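Local atomic coordinates of prephenate dehydrogenase (Corynebacterium glutamicum ATCC 13032, PDB entry 3KTD), a protein that probably catalyses the NAD(P)+-dependent oxidative decarboxylation of prephenate, a step toward tyrosine. Residues S310-P322 against Q327-F341. Residues are numbered along the deposited sequence; the frame is centred on the assembly and turned at random.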
loop_
_atom_site.group_PDB
_atom_site.type_symbol
_atom_site.label_atom_id
_atom_site.label_comp_id
_atom_site.label_asym_id
_atom_site.label_seq_id
_atom_site.Cartn_x
_atom_site.Cartn_y
_atom_site.Cartn_z
ATOM N N SER A 310 6.837 17.083 -5.194
ATOM C CA SER A 310 7.134 17.475 -3.808
ATOM C C SER A 310 6.865 18.963 -3.543
ATOM O O SER A 310 7.688 19.824 -3.884
ATOM C CB SER A 310 8.591 17.145 -3.443
ATOM O OG SER A 310 9.000 17.842 -2.267
ATOM N N SER A 311 5.726 19.249 -2.908
ATOM C CA SER A 311 5.353 20.620 -2.551
ATOM C C SER A 311 5.641 20.946 -1.080
ATOM O O SER A 311 4.892 21.699 -0.446
ATOM C CB SER A 311 3.880 20.894 -2.900
ATOM O OG SER A 311 3.728 21.105 -4.291
ATOM N N ARG A 312 6.728 20.391 -0.537
ATOM C CA ARG A 312 7.161 20.768 0.812
ATOM C C ARG A 312 7.680 22.206 0.770
ATOM O O ARG A 312 8.401 22.572 -0.161
ATOM C CB ARG A 312 8.280 19.870 1.331
ATOM C CG ARG A 312 7.905 18.432 1.549
ATOM C CD ARG A 312 9.091 17.641 2.098
ATOM N NE ARG A 312 8.794 16.213 2.089
ATOM C CZ ARG A 312 9.002 15.400 1.059
ATOM N NH1 ARG A 312 9.547 15.848 -0.064
ATOM N NH2 ARG A 312 8.674 14.118 1.157
ATOM N N PRO A 313 7.308 23.027 1.773
ATOM C CA PRO A 313 7.847 24.381 1.830
ATOM C C PRO A 313 9.339 24.359 2.109
ATOM O O PRO A 313 9.855 23.360 2.592
ATOM C CB PRO A 313 7.080 25.024 2.988
ATOM C CG PRO A 313 6.572 23.900 3.793
ATOM C CD PRO A 313 6.309 22.795 2.832
ATOM N N VAL A 314 10.014 25.459 1.809
ATOM C CA VAL A 314 11.458 25.535 1.955
ATOM C C VAL A 314 11.885 26.801 2.701
ATOM O O VAL A 314 11.639 27.910 2.241
ATOM C CB VAL A 314 12.155 25.449 0.571
ATOM C CG1 VAL A 314 11.477 26.361 -0.430
ATOM C CG2 VAL A 314 13.637 25.767 0.683
ATOM N N LEU A 315 12.503 26.613 3.867
ATOM C CA LEU A 315 13.061 27.705 4.657
ATOM C C LEU A 315 14.571 27.729 4.511
ATOM O O LEU A 315 15.221 26.682 4.529
ATOM C CB LEU A 315 12.712 27.560 6.138
ATOM C CG LEU A 315 11.452 28.271 6.626
ATOM C CD1 LEU A 315 10.262 28.028 5.693
ATOM C CD2 LEU A 315 11.142 27.839 8.058
ATOM N N ARG A 316 15.117 28.936 4.385
ATOM C CA ARG A 316 16.557 29.154 4.270
ATOM C C ARG A 316 17.111 29.628 5.610
ATOM O O ARG A 316 16.820 30.738 6.050
ATOM C CB ARG A 316 16.853 30.178 3.159
ATOM C CG ARG A 316 16.736 29.595 1.746
ATOM C CD ARG A 316 16.400 30.634 0.675
ATOM N NE ARG A 316 17.356 31.740 0.599
ATOM C CZ ARG A 316 17.382 32.661 -0.369
ATOM N NH1 ARG A 316 16.515 32.615 -1.380
ATOM N NH2 ARG A 316 18.300 33.628 -0.339
ATOM N N LEU A 317 17.893 28.778 6.265
ATOM C CA LEU A 317 18.504 29.139 7.540
ATOM C C LEU A 317 19.807 29.867 7.288
ATOM O O LEU A 317 20.448 29.661 6.266
ATOM C CB LEU A 317 18.791 27.904 8.390
ATOM C CG LEU A 317 17.648 26.909 8.565
ATOM C CD1 LEU A 317 18.053 25.839 9.562
ATOM C CD2 LEU A 317 16.376 27.608 9.005
ATOM N N HIS A 318 20.194 30.714 8.234
ATOM C CA HIS A 318 21.464 31.418 8.170
ATOM C C HIS A 318 22.163 31.230 9.508
ATOM O O HIS A 318 22.186 32.149 10.327
ATOM C CB HIS A 318 21.250 32.909 7.885
ATOM C CG HIS A 318 20.552 33.187 6.591
ATOM N ND1 HIS A 318 19.178 33.281 6.491
ATOM C CD2 HIS A 318 21.035 33.400 5.343
ATOM C CE1 HIS A 318 18.846 33.538 5.238
ATOM N NE2 HIS A 318 19.954 33.612 4.521
ATOM N N PRO A 319 22.720 30.033 9.750
ATOM C CA PRO A 319 23.455 29.800 10.992
ATOM C C PRO A 319 24.368 30.976 11.312
ATOM O O PRO A 319 25.012 31.506 10.413
ATOM C CB PRO A 319 24.277 28.549 10.684
ATOM C CG PRO A 319 23.485 27.823 9.681
ATOM C CD PRO A 319 22.727 28.848 8.879
ATOM N N GLY A 320 24.403 31.388 12.574
ATOM C CA GLY A 320 25.189 32.549 12.988
ATOM C C GLY A 320 24.286 33.730 13.294
ATOM O O GLY A 320 24.369 34.303 14.379
ATOM N N THR A 321 23.417 34.086 12.344
ATOM C CA THR A 321 22.457 35.187 12.523
ATOM C C THR A 321 21.597 34.994 13.774
ATOM O O THR A 321 21.225 33.866 14.109
ATOM C CB THR A 321 21.475 35.307 11.323
ATOM O OG1 THR A 321 22.207 35.361 10.101
ATOM C CG2 THR A 321 20.601 36.565 11.438
ATOM N N PRO A 322 21.280 36.095 14.476
ATOM C CA PRO A 322 20.390 35.999 15.617
ATOM C C PRO A 322 19.090 35.249 15.339
ATOM O O PRO A 322 18.520 35.356 14.251
ATOM C CB PRO A 322 20.094 37.463 15.931
ATOM C CG PRO A 322 21.372 38.159 15.604
ATOM C CD PRO A 322 21.981 37.397 14.450
ATOM N N GLN A 327 13.973 29.222 13.516
ATOM C CA GLN A 327 13.573 28.772 12.181
ATOM C C GLN A 327 13.583 27.243 12.054
ATOM O O GLN A 327 12.865 26.688 11.225
ATOM C CB GLN A 327 14.436 29.425 11.083
ATOM C CG GLN A 327 14.162 30.914 10.886
ATOM C CD GLN A 327 12.711 31.182 10.484
ATOM O OE1 GLN A 327 12.175 30.542 9.577
ATOM N NE2 GLN A 327 12.069 32.121 11.171
ATOM N N LEU A 328 14.387 26.569 12.871
ATOM C CA LEU A 328 14.405 25.104 12.899
ATOM C C LEU A 328 13.096 24.538 13.456
ATOM O O LEU A 328 12.593 23.539 12.946
ATOM C CB LEU A 328 15.586 24.592 13.716
ATOM C CG LEU A 328 16.941 24.776 13.041
ATOM C CD1 LEU A 328 18.091 24.577 14.022
ATOM C CD2 LEU A 328 17.039 23.811 11.860
ATOM N N ILE A 329 12.553 25.176 14.496
ATOM C CA ILE A 329 11.252 24.779 15.066
ATOM C C ILE A 329 10.125 25.099 14.073
ATOM O O ILE A 329 9.174 24.331 13.916
ATOM C CB ILE A 329 10.964 25.489 16.425
ATOM C CG1 ILE A 329 11.946 25.024 17.501
ATOM C CG2 ILE A 329 9.561 25.198 16.901
ATOM C CD1 ILE A 329 11.647 25.579 18.874
ATOM N N HIS A 330 10.254 26.242 13.405
ATOM C CA HIS A 330 9.293 26.674 12.403
ATOM C C HIS A 330 9.283 25.663 11.253
ATOM O O HIS A 330 8.229 25.343 10.718
ATOM C CB HIS A 330 9.639 28.098 11.933
ATOM C CG HIS A 330 8.559 28.770 11.133
ATOM N ND1 HIS A 330 8.830 29.753 10.201
ATOM C CD2 HIS A 330 7.214 28.603 11.122
ATOM C CE1 HIS A 330 7.698 30.165 9.657
ATOM N NE2 HIS A 330 6.703 29.479 10.194
ATOM N N ALA A 331 10.452 25.135 10.903
ATOM C CA ALA A 331 10.555 24.128 9.846
ATOM C C ALA A 331 9.961 22.796 10.296
ATOM O O ALA A 331 9.338 22.086 9.502
ATOM C CB ALA A 331 11.998 23.943 9.439
ATOM N N GLU A 332 10.169 22.469 11.570
ATOM C CA GLU A 332 9.667 21.232 12.165
ATOM C C GLU A 332 8.139 21.185 12.129
ATOM O O GLU A 332 7.554 20.186 11.716
ATOM C CB GLU A 332 10.150 21.125 13.613
ATOM C CG GLU A 332 9.792 19.831 14.342
ATOM C CD GLU A 332 9.925 19.969 15.857
ATOM O OE1 GLU A 332 9.022 20.560 16.485
ATOM O OE2 GLU A 332 10.925 19.486 16.427
ATOM N N THR A 333 7.507 22.270 12.572
ATOM C CA THR A 333 6.053 22.370 12.614
ATOM C C THR A 333 5.438 22.245 11.222
ATOM O O THR A 333 4.364 21.657 11.044
ATOM C CB THR A 333 5.618 23.729 13.193
ATOM O OG1 THR A 333 6.364 24.002 14.386
ATOM C CG2 THR A 333 4.108 23.739 13.487
ATOM N N LEU A 334 6.136 22.814 10.245
ATOM C CA LEU A 334 5.664 22.856 8.876
ATOM C C LEU A 334 6.138 21.672 8.032
ATOM O O LEU A 334 5.644 21.462 6.925
ATOM C CB LEU A 334 6.118 24.167 8.222
ATOM C CG LEU A 334 5.504 25.464 8.746
ATOM C CD1 LEU A 334 6.157 26.650 8.063
ATOM C CD2 LEU A 334 3.998 25.474 8.519
ATOM N N GLY A 335 7.083 20.894 8.542
ATOM C CA GLY A 335 7.669 19.816 7.744
ATOM C C GLY A 335 8.462 20.406 6.586
ATOM O O GLY A 335 8.634 19.777 5.541
ATOM N N ALA A 336 8.942 21.628 6.774
ATOM C CA ALA A 336 9.690 22.313 5.734
ATOM C C ALA A 336 11.064 21.684 5.589
ATOM O O ALA A 336 11.660 21.261 6.570
ATOM C CB ALA A 336 9.826 23.775 6.067
ATOM N N ARG A 337 11.535 21.580 4.352
ATOM C CA ARG A 337 12.906 21.179 4.095
ATOM C C ARG A 337 13.710 22.463 4.218
ATOM O O ARG A 337 13.137 23.545 4.155
ATOM C CB ARG A 337 13.065 20.555 2.705
ATOM C CG ARG A 337 12.909 21.522 1.536
ATOM C CD ARG A 337 12.943 20.817 0.177
ATOM N NE ARG A 337 12.995 21.811 -0.894
ATOM C CZ ARG A 337 14.101 22.431 -1.313
ATOM N NH1 ARG A 337 15.293 22.154 -0.782
ATOM N NH2 ARG A 337 14.021 23.337 -2.282
ATOM N N ILE A 338 15.022 22.357 4.400
ATOM C CA ILE A 338 15.857 23.548 4.567
ATOM C C ILE A 338 17.070 23.587 3.646
ATOM O O ILE A 338 17.558 22.558 3.190
ATOM C CB ILE A 338 16.344 23.703 6.030
ATOM C CG1 ILE A 338 17.388 22.639 6.384
ATOM C CG2 ILE A 338 15.167 23.630 6.997
ATOM C CD1 ILE A 338 17.903 22.759 7.796
ATOM N N GLU A 339 17.536 24.801 3.387
ATOM C CA GLU A 339 18.740 25.056 2.605
ATOM C C GLU A 339 19.530 26.099 3.386
ATOM O O GLU A 339 19.005 27.172 3.669
ATOM C CB GLU A 339 18.377 25.579 1.207
ATOM C CG GLU A 339 17.909 24.493 0.194
ATOM C CD GLU A 339 19.060 23.674 -0.439
ATOM O OE1 GLU A 339 20.232 24.130 -0.417
ATOM O OE2 GLU A 339 18.788 22.572 -0.972
ATOM N N VAL A 340 20.776 25.796 3.742
ATOM C CA VAL A 340 21.560 26.702 4.594
ATOM C C VAL A 340 22.522 27.597 3.805
ATOM O O VAL A 340 23.396 27.108 3.094
ATOM C CB VAL A 340 22.329 25.920 5.683
ATOM C CG1 VAL A 340 21.387 24.941 6.376
ATOM C CG2 VAL A 340 23.508 25.173 5.097
ATOM N N PHE A 341 22.338 28.910 3.922
ATOM C CA PHE A 341 23.222 29.887 3.285
ATOM C C PHE A 341 24.150 30.554 4.312
ATOM O O PHE A 341 24.355 30.058 5.423
ATOM C CB PHE A 341 22.409 30.951 2.526
ATOM C CG PHE A 341 21.685 30.429 1.298
ATOM C CD1 PHE A 341 21.941 29.153 0.776
ATOM C CD2 PHE A 341 20.800 31.255 0.612
ATOM C CE1 PHE A 341 21.282 28.697 -0.369
ATOM C CE2 PHE A 341 20.146 30.804 -0.540
ATOM C CZ PHE A 341 20.387 29.527 -1.028
ATOM O OXT PHE A 341 24.742 31.607 4.054
#
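Q327 opens the helical side of the contact: its CB packs on L317 CD2, while CD2 of L315 crosses at about a right angle to approach OE1. H330 ND1 makes a weak bond to OE1, which lies at the imidazole edge, in its plane. The next residue, L328, puts CD2 against L317 CD1; a turn beyond Q327, A331 CB receives L315 CD2 (4.2 Å). The helix ends in a Schellman motif with G335 at C-prime, and A336 CB then packs against P313 CG (4.0 Å). From here the chain runs parallel to 314-317. R337 N donates to P313 O (3.0 Å), and R337 O accepts from L315 N (3.1 Å). R337 CG stands between the backbone N and the carbonyl carbon (chi1 70°), and the extended chain runs beside V314, whose CG2 sits over the centre of the guanidinium face. I338 CD1 reaches L317 CD1, and the I338 backbone bonds to V182 of strand 181-184. E339 N donates to L315 O (3.2 Å); E339 OE2 forms a salt bridge with R337 NH1 (3.5 Å), in the guanidinium plane. A weak bond from L317 N to E339 O precedes a straighter one from F341 N to L317 O (3.1 Å). F341 CE2 lies over one guanidinium face of R316, whose NH2 is at the ring edge, in its plane; planes 56° apart exclude a parallel stack. R312 pairs with E181, and R312 and G335 bond to S221 of the second subunit. Strand 314-317, helix 324-334 and strand 337-340 thus form a beta-alpha-beta unit: L315, L317, I338 and V340 make its helix-facing side apolar, whereas charged groups and V314 give the other a mixed polar character.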